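Local coordinates for protein esterase (uncultured bacterium FLS12, PDB 4RGY) that hydrolyses ester bonds as a low-temperature-active alkaline esterase from marine sediment, probably through an alpha/beta-hydrolase serine mechanism, at residues S148-L153 and W247-A252; M2-C7 and I58-T63; F217-N222 and F236-S241. All blocks are in the same frame, centred on the assembly; numbering follows the deposited sequence.

Overall arrangement
Contacts 1 and 2 are buried, whereas contact 3 is a surface contact; all three rest on the same mixed sheet. Contact 1 sets the end of strand 145-149 against helix 247-260, mixing one indole hydrogen bond with apolar packing close to the probable active site. Contact 3, about 9 Å away between centres, ties helix 219-232 to edge strand 236-241 by one hydroxyl-carboxylate bond, backed by a second within the strand; a probable hydrogen bond from Asn222 ND2 to Gly151 O joins it to contact 1. At the other edge of this chain's sheet, contact 2 packs strand 2-11 on helix 58-62 through leucines, beside subunit interfaces. Trp247 of contact 1 reaches it, packing on Ile58, Arg62 and Thr63.

Contact 1. Residues S148-L153 and W247-A252; sequences SLSGAL and WGYWDA
Two matching first torsions bring Trp250 and Ser150 together: in each the outgoing atom is anti to the carbonyl carbon, with chi1 at -60° for Trp250 and -49° for Ser150. The indole is thereby carried from the helix toward the loop that follows strand 145-149, while Ser150 turns its hydroxyl to meet it. Trp250 NE1 donates to Ser150 OG over 2.8 Å in a nearly straight bond of 162°, with the oxygen close to the ring plane. Ser150 CB sits at the same indole edge, 3.3 Å from Trp250 NE1, and CB and OG both lie beside the nitrogen. Tyr249 closes on the hydroxyl as well, its CE2 coming within 3.3 Å of Ser150 OG. Further along, the Leu149 and Trp250 side chains run alongside one another in opposing senses, and Leu149 CB comes obliquely to Trp250 CD1 at 3.8 Å. Within the helix, Trp250 CE3 lies 3.4 Å above the face of Trp247, one turn earlier, near its centre. The indole thus has its polar edge fixed by the serine. Trp250 also meets His245 edge-to-face, and Ser150 touches Asp216. With Ser126, on a probable nucleophile elbow, these two residues form what is probably the Ser-His-Asp catalytic triad, consistent with second-shell packing around an alpha/beta-hydrolase active site.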
# COMPACT_ATOMS: atom_id res chain seq x y z
N SER A 148 -11.45 -4.81 25.98
CA SER A 148 -10.15 -4.21 26.24
C SER A 148 -9.07 -5.26 26.49
O SER A 148 -9.24 -6.15 27.33
CB SER A 148 -10.23 -3.26 27.43
OG SER A 148 -8.93 -2.85 27.85
N LEU A 149 -7.96 -5.14 25.77
CA LEU A 149 -6.82 -6.04 25.94
C LEU A 149 -5.65 -5.24 26.49
O LEU A 149 -5.17 -4.30 25.84
CB LEU A 149 -6.42 -6.69 24.61
CG LEU A 149 -7.44 -7.60 23.94
CD1 LEU A 149 -8.47 -6.78 23.16
CD2 LEU A 149 -6.75 -8.58 22.99
N SER A 150 -5.22 -5.57 27.71
CA SER A 150 -4.12 -4.85 28.36
C SER A 150 -4.34 -3.35 28.29
O SER A 150 -3.45 -2.59 27.87
CB SER A 150 -2.79 -5.23 27.70
OG SER A 150 -2.68 -6.63 27.59
N GLY A 151 -5.52 -2.92 28.72
CA GLY A 151 -5.94 -1.54 28.50
C GLY A 151 -5.33 -0.55 29.47
O GLY A 151 -5.02 -0.88 30.62
N ALA A 152 -5.15 0.68 29.00
CA ALA A 152 -4.77 1.79 29.86
C ALA A 152 -6.05 2.35 30.46
O ALA A 152 -6.57 3.39 30.04
CB ALA A 152 -4.03 2.86 29.05
N LEU A 153 -6.60 1.63 31.43
CA LEU A 153 -7.98 1.86 31.85
C LEU A 153 -8.16 2.93 32.93
O LEU A 153 -9.29 3.29 33.25
CB LEU A 153 -8.65 0.56 32.28
CG LEU A 153 -8.66 -0.53 31.19
CD1 LEU A 153 -9.52 -1.72 31.59
CD2 LEU A 153 -9.12 0.06 29.87
N TRP A 247 2.86 -8.09 21.52
CA TRP A 247 1.93 -8.60 20.53
C TRP A 247 1.69 -10.11 20.52
O TRP A 247 0.66 -10.56 20.02
CB TRP A 247 2.30 -8.08 19.14
CG TRP A 247 1.89 -6.66 18.97
CD1 TRP A 247 2.66 -5.54 19.12
CD2 TRP A 247 0.58 -6.20 18.64
NE1 TRP A 247 1.90 -4.41 18.90
CE2 TRP A 247 0.62 -4.80 18.61
CE3 TRP A 247 -0.63 -6.85 18.37
CZ2 TRP A 247 -0.51 -4.03 18.33
CZ3 TRP A 247 -1.75 -6.08 18.08
CH2 TRP A 247 -1.67 -4.69 18.05
N GLY A 248 2.64 -10.89 21.04
CA GLY A 248 2.40 -12.31 21.23
C GLY A 248 1.16 -12.54 22.09
O GLY A 248 0.29 -13.34 21.75
N TYR A 249 1.06 -11.80 23.19
CA TYR A 249 -0.09 -11.92 24.07
C TYR A 249 -1.39 -11.49 23.36
O TYR A 249 -2.40 -12.18 23.46
CB TYR A 249 0.16 -11.11 25.36
CG TYR A 249 -1.00 -11.07 26.31
CD1 TYR A 249 -1.30 -12.15 27.14
CD2 TYR A 249 -1.81 -9.94 26.39
CE1 TYR A 249 -2.37 -12.11 28.01
CE2 TYR A 249 -2.89 -9.89 27.25
CZ TYR A 249 -3.16 -10.98 28.05
OH TYR A 249 -4.23 -10.94 28.90
N TRP A 250 -1.37 -10.38 22.63
CA TRP A 250 -2.59 -9.92 21.95
C TRP A 250 -3.00 -10.83 20.80
O TRP A 250 -4.20 -10.99 20.53
CB TRP A 250 -2.44 -8.47 21.50
CG TRP A 250 -2.19 -7.61 22.70
CD1 TRP A 250 -2.82 -7.69 23.90
CD2 TRP A 250 -1.17 -6.61 22.85
NE1 TRP A 250 -2.29 -6.78 24.78
CE2 TRP A 250 -1.28 -6.10 24.16
CE3 TRP A 250 -0.20 -6.08 21.99
CZ2 TRP A 250 -0.44 -5.10 24.64
CZ3 TRP A 250 0.64 -5.09 22.47
CH2 TRP A 250 0.51 -4.61 23.79
N ASP A 251 -2.03 -11.43 20.12
CA ASP A 251 -2.32 -12.39 19.06
C ASP A 251 -3.09 -13.58 19.63
O ASP A 251 -4.03 -14.07 19.00
CB ASP A 251 -1.01 -12.86 18.40
CG ASP A 251 -1.25 -13.81 17.24
OD1 ASP A 251 -1.79 -13.38 16.20
OD2 ASP A 251 -0.89 -15.00 17.35
N ALA A 252 -2.70 -14.04 20.81
CA ALA A 252 -3.40 -15.13 21.47
C ALA A 252 -4.76 -14.66 21.98
O ALA A 252 -5.78 -15.31 21.75
CB ALA A 252 -2.57 -15.67 22.63

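Contact 2. Residues M2-C7 and I58-T63; sequences MALFQC and IWLRRT
Leu4, on strand 2-11, faces Leu60 on the short helix 58-62 with 9.8 Å between their CA atoms, a gap that only the side chains span. Both leucines place CG opposite the backbone N (chi1 173° in Leu4, -171° in Leu60), which extends the two branched ends tip to tip. Leu60 CD2 does most of the touching: it lies 3.9 Å from Leu4 CD2 and equally near Leu4 CD1. Leu60 CD1 adds a looser approach, 4.1 Å from Leu4 CD1. Gln6 comes in at a slant, its chain bent at chi2 so that NE2 rests 4.0 Å from Leu60 CD2, while its OE1 is hydrogen-bonded to Thr21 OG1 on the adjoining strand. Just past the helix, Thr63 OG1 donates to Trp59 O over 2.7 Å, closing the last turn with a side chain. Neighbouring subunits adjoin the contact: Leu4 to Cys7 pair in an antiparallel ladder with a strand of the third subunit, and Arg61 and Arg62 form salt bridges to Glu66 of the second. Between strand and helix themselves the chemistry is mostly methyl against methyl, with the Gln6 amide nitrogen also resting on a methyl, implying adhesion by dispersion and exclusion of water, with little directional control.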
# COMPACT_ATOMS: atom_id res chain seq x y z
N MET A 2 -10.61 -13.39 2.41
CA MET A 2 -10.84 -12.02 2.84
C MET A 2 -10.12 -11.10 1.87
O MET A 2 -9.01 -11.40 1.41
CB MET A 2 -10.31 -11.79 4.25
CG MET A 2 -10.88 -12.72 5.33
SD MET A 2 -12.51 -12.22 5.90
CE MET A 2 -12.18 -10.60 6.56
N ALA A 3 -10.77 -10.00 1.53
CA ALA A 3 -10.14 -8.97 0.72
C ALA A 3 -9.57 -7.92 1.67
O ALA A 3 -10.23 -7.53 2.65
CB ALA A 3 -11.16 -8.36 -0.20
N LEU A 4 -8.36 -7.45 1.37
CA LEU A 4 -7.65 -6.47 2.19
C LEU A 4 -7.63 -5.11 1.50
O LEU A 4 -7.31 -5.01 0.32
CB LEU A 4 -6.21 -6.95 2.43
CG LEU A 4 -5.26 -5.98 3.13
CD1 LEU A 4 -5.67 -5.80 4.57
CD2 LEU A 4 -3.82 -6.46 3.05
N PHE A 5 -7.99 -4.06 2.24
CA PHE A 5 -8.03 -2.73 1.67
C PHE A 5 -7.18 -1.79 2.49
O PHE A 5 -7.38 -1.64 3.70
CB PHE A 5 -9.47 -2.20 1.63
CG PHE A 5 -10.40 -3.07 0.86
CD1 PHE A 5 -11.02 -4.14 1.47
CD2 PHE A 5 -10.65 -2.83 -0.48
CE1 PHE A 5 -11.87 -4.97 0.75
CE2 PHE A 5 -11.50 -3.64 -1.20
CZ PHE A 5 -12.11 -4.72 -0.59
N GLN A 6 -6.23 -1.14 1.82
CA GLN A 6 -5.53 -0.03 2.42
C GLN A 6 -6.19 1.23 1.87
O GLN A 6 -6.22 1.46 0.66
CB GLN A 6 -4.04 -0.08 2.09
CG GLN A 6 -3.35 -1.34 2.62
CD GLN A 6 -3.28 -1.42 4.15
OE1 GLN A 6 -3.53 -0.45 4.86
NE2 GLN A 6 -2.92 -2.60 4.65
N CYS A 7 -6.76 2.02 2.76
CA CYS A 7 -7.64 3.12 2.39
C CYS A 7 -7.03 4.44 2.78
O CYS A 7 -6.79 4.69 3.97
CB CYS A 7 -8.98 2.98 3.12
SG CYS A 7 -9.69 1.30 3.16
N ILE A 58 -0.70 -1.98 12.46
CA ILE A 58 -0.06 -2.86 13.43
C ILE A 58 -0.80 -4.17 13.67
O ILE A 58 -0.16 -5.23 13.80
CB ILE A 58 0.21 -2.13 14.77
CG1 ILE A 58 1.18 -2.92 15.64
CG2 ILE A 58 -1.08 -1.84 15.53
CD1 ILE A 58 2.62 -2.70 15.26
N TRP A 59 -2.13 -4.14 13.73
CA TRP A 59 -2.87 -5.37 13.95
C TRP A 59 -2.62 -6.38 12.83
O TRP A 59 -2.40 -7.56 13.09
CB TRP A 59 -4.38 -5.11 14.11
CG TRP A 59 -4.80 -4.79 15.52
CD1 TRP A 59 -5.05 -3.56 16.05
CD2 TRP A 59 -5.01 -5.73 16.58
NE1 TRP A 59 -5.40 -3.67 17.38
CE2 TRP A 59 -5.38 -5.00 17.73
CE3 TRP A 59 -4.92 -7.13 16.67
CZ2 TRP A 59 -5.67 -5.61 18.95
CZ3 TRP A 59 -5.21 -7.74 17.89
CH2 TRP A 59 -5.57 -6.98 19.01
N LEU A 60 -2.60 -5.91 11.59
CA LEU A 60 -2.38 -6.80 10.45
C LEU A 60 -0.97 -7.38 10.49
O LEU A 60 -0.77 -8.58 10.18
CB LEU A 60 -2.60 -6.04 9.15
CG LEU A 60 -2.61 -6.91 7.89
CD1 LEU A 60 -3.92 -7.67 7.77
CD2 LEU A 60 -2.37 -6.08 6.64
N ARG A 61 0.00 -6.55 10.85
CA ARG A 61 1.40 -6.94 10.81
C ARG A 61 1.79 -7.90 11.92
O ARG A 61 2.46 -8.89 11.66
CB ARG A 61 2.31 -5.71 10.81
CG ARG A 61 2.16 -4.84 9.57
CD ARG A 61 2.66 -3.42 9.80
NE ARG A 61 4.10 -3.35 10.02
CZ ARG A 61 4.76 -2.21 10.19
NH1 ARG A 61 4.11 -1.05 10.16
NH2 ARG A 61 6.08 -2.23 10.39
N ARG A 62 1.37 -7.62 13.15
CA ARG A 62 1.88 -8.34 14.31
C ARG A 62 0.98 -9.46 14.82
O ARG A 62 1.31 -10.11 15.81
CB ARG A 62 2.16 -7.36 15.44
CG ARG A 62 3.04 -6.22 15.01
CD ARG A 62 4.36 -6.72 14.50
NE ARG A 62 5.11 -5.64 13.88
CZ ARG A 62 5.77 -4.71 14.57
NH1 ARG A 62 5.77 -4.76 15.89
NH2 ARG A 62 6.42 -3.74 13.93
N THR A 63 -0.15 -9.65 14.16
CA THR A 63 -1.04 -10.77 14.47
C THR A 63 -1.50 -11.43 13.19
O THR A 63 -1.23 -10.92 12.09
CB THR A 63 -2.32 -10.35 15.26
OG1 THR A 63 -3.27 -9.73 14.38
CG2 THR A 63 -1.98 -9.43 16.42

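Contact 3. Residues F217-N222 and F236-S241; sequences FLYEDN and FMYEES
Tyr219, in the first turn of helix 219-232, reaches across to Glu240 on strand 236-241. Its CB leaves the backbone neither toward the strand nor away from it; the torsion that follows, chi1 179°, sets CG opposite the backbone N and swings the ring over the gap. Out along the ring, CE1 is the first atom to meet the strand, 3.7 Å from Tyr238 OH, the two tyrosines crossing at about a right angle. CE1 also approaches Glu240 OE1 at 3.3 Å, and that oxygen lies at the ring edge. CZ follows at 3.4 Å from the same Glu240 OE1. At the tip, Tyr219 OH donates to Glu240 OE1 over 2.6 Å, arriving from the syn side but 34° out of the carboxylate plane. Helix 219-232 is the connection in a beta-alpha-beta unit between parallel strands 207-213 and 236-241, the latter one of the two outermost strands within the chain. Glu240 OE1 takes a second bond from Tyr238 OH, 2.7 Å away, on its anti lone pair. Two donors on one oxygen probably favour the ionised carboxylate. With a leucine in place of Glu240, both hydroxyls would probably lose their shared acceptor and the Tyr219 ring would be freer to turn. Tyr238 has a further partner in Arg226, a cation-pi contact. Leu218 O accepts from both Asn222 N and Asn222 ND2, with ND2 2.9 Å from Leu218 O and above its carbonyl plane.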
# COMPACT_ATOMS: atom_id res chain seq x y z
N PHE A 217 2.93 -3.61 32.70
CA PHE A 217 3.03 -2.43 33.56
C PHE A 217 1.64 -1.91 33.93
O PHE A 217 1.46 -1.27 34.97
CB PHE A 217 3.90 -1.33 32.93
CG PHE A 217 3.30 -0.69 31.71
CD1 PHE A 217 3.00 -1.44 30.58
CD2 PHE A 217 3.08 0.68 31.68
CE1 PHE A 217 2.46 -0.85 29.46
CE2 PHE A 217 2.54 1.28 30.56
CZ PHE A 217 2.24 0.51 29.45
N LEU A 218 0.66 -2.21 33.08
CA LEU A 218 -0.71 -1.75 33.30
C LEU A 218 -1.55 -2.73 34.12
O LEU A 218 -2.75 -2.52 34.30
CB LEU A 218 -1.41 -1.50 31.95
CG LEU A 218 -0.85 -0.32 31.16
CD1 LEU A 218 -1.40 -0.31 29.73
CD2 LEU A 218 -1.15 0.99 31.87
N TYR A 219 -0.92 -3.78 34.64
CA TYR A 219 -1.68 -4.81 35.35
C TYR A 219 -2.41 -4.26 36.57
O TYR A 219 -3.60 -4.54 36.77
CB TYR A 219 -0.79 -5.98 35.76
CG TYR A 219 -1.54 -7.06 36.51
CD1 TYR A 219 -2.53 -7.80 35.89
CD2 TYR A 219 -1.28 -7.31 37.85
CE1 TYR A 219 -3.23 -8.78 36.57
CE2 TYR A 219 -1.97 -8.30 38.54
CZ TYR A 219 -2.94 -9.02 37.89
OH TYR A 219 -3.65 -10.00 38.56
N GLU A 220 -1.72 -3.47 37.39
CA GLU A 220 -2.32 -2.93 38.60
C GLU A 220 -3.54 -2.06 38.29
O GLU A 220 -4.57 -2.19 38.96
CB GLU A 220 -1.29 -2.15 39.44
CG GLU A 220 -0.24 -3.04 40.10
CD GLU A 220 0.64 -3.79 39.09
OE1 GLU A 220 0.97 -3.22 38.02
OE2 GLU A 220 0.98 -4.96 39.37
N ASP A 221 -3.43 -1.21 37.27
CA ASP A 221 -4.56 -0.40 36.83
C ASP A 221 -5.71 -1.29 36.39
O ASP A 221 -6.88 -0.98 36.65
CB ASP A 221 -4.18 0.51 35.65
CG ASP A 221 -3.32 1.69 36.05
OD1 ASP A 221 -3.20 1.97 37.26
OD2 ASP A 221 -2.78 2.36 35.14
N ASN A 222 -5.40 -2.38 35.70
CA ASN A 222 -6.43 -3.31 35.29
C ASN A 222 -7.12 -4.00 36.45
O ASN A 222 -8.34 -4.15 36.44
CB ASN A 222 -5.88 -4.32 34.28
CG ASN A 222 -5.94 -3.81 32.86
OD1 ASN A 222 -6.95 -3.99 32.18
ND2 ASN A 222 -4.90 -3.12 32.42
N PHE A 236 -18.66 -8.24 33.40
CA PHE A 236 -17.50 -8.34 32.53
C PHE A 236 -16.99 -9.77 32.48
O PHE A 236 -16.99 -10.49 33.50
CB PHE A 236 -16.34 -7.50 33.07
CG PHE A 236 -16.27 -6.09 32.54
CD1 PHE A 236 -17.10 -5.10 33.06
CD2 PHE A 236 -15.34 -5.74 31.58
CE1 PHE A 236 -17.03 -3.81 32.61
CE2 PHE A 236 -15.26 -4.43 31.11
CZ PHE A 236 -16.10 -3.46 31.63
N MET A 237 -16.54 -10.20 31.31
CA MET A 237 -15.67 -11.35 31.24
C MET A 237 -14.28 -10.81 31.50
O MET A 237 -13.80 -9.95 30.75
CB MET A 237 -15.74 -12.01 29.86
CG MET A 237 -14.64 -13.02 29.60
SD MET A 237 -14.72 -14.45 30.69
CE MET A 237 -16.37 -15.04 30.34
N TYR A 238 -13.65 -11.26 32.58
CA TYR A 238 -12.29 -10.85 32.92
C TYR A 238 -11.35 -12.04 32.80
O TYR A 238 -11.64 -13.12 33.33
CB TYR A 238 -12.20 -10.28 34.36
CG TYR A 238 -10.77 -9.96 34.74
CD1 TYR A 238 -10.19 -8.75 34.38
CD2 TYR A 238 -9.97 -10.89 35.42
CE1 TYR A 238 -8.88 -8.45 34.70
CE2 TYR A 238 -8.64 -10.60 35.74
CZ TYR A 238 -8.11 -9.38 35.38
OH TYR A 238 -6.80 -9.06 35.68
N GLU A 239 -10.22 -11.85 32.13
CA GLU A 239 -9.23 -12.91 31.99
C GLU A 239 -7.84 -12.36 32.25
O GLU A 239 -7.54 -11.23 31.86
CB GLU A 239 -9.28 -13.51 30.58
CG GLU A 239 -10.62 -14.09 30.19
CD GLU A 239 -10.56 -14.96 28.94
OE1 GLU A 239 -9.83 -14.63 27.98
OE2 GLU A 239 -11.26 -15.99 28.92
N GLU A 240 -6.99 -13.15 32.88
CA GLU A 240 -5.60 -12.78 33.06
C GLU A 240 -4.77 -14.04 32.97
O GLU A 240 -5.28 -15.14 33.21
CB GLU A 240 -5.39 -12.08 34.41
CG GLU A 240 -5.59 -12.99 35.61
CD GLU A 240 -5.30 -12.30 36.93
OE1 GLU A 240 -5.51 -11.07 37.03
OE2 GLU A 240 -4.86 -12.99 37.87
N SER A 241 -3.50 -13.88 32.63
CA SER A 241 -2.57 -14.99 32.46
C SER A 241 -1.19 -14.38 32.27
O SER A 241 -1.09 -13.17 32.10
CB SER A 241 -2.97 -15.86 31.25
OG SER A 241 -2.98 -15.10 30.05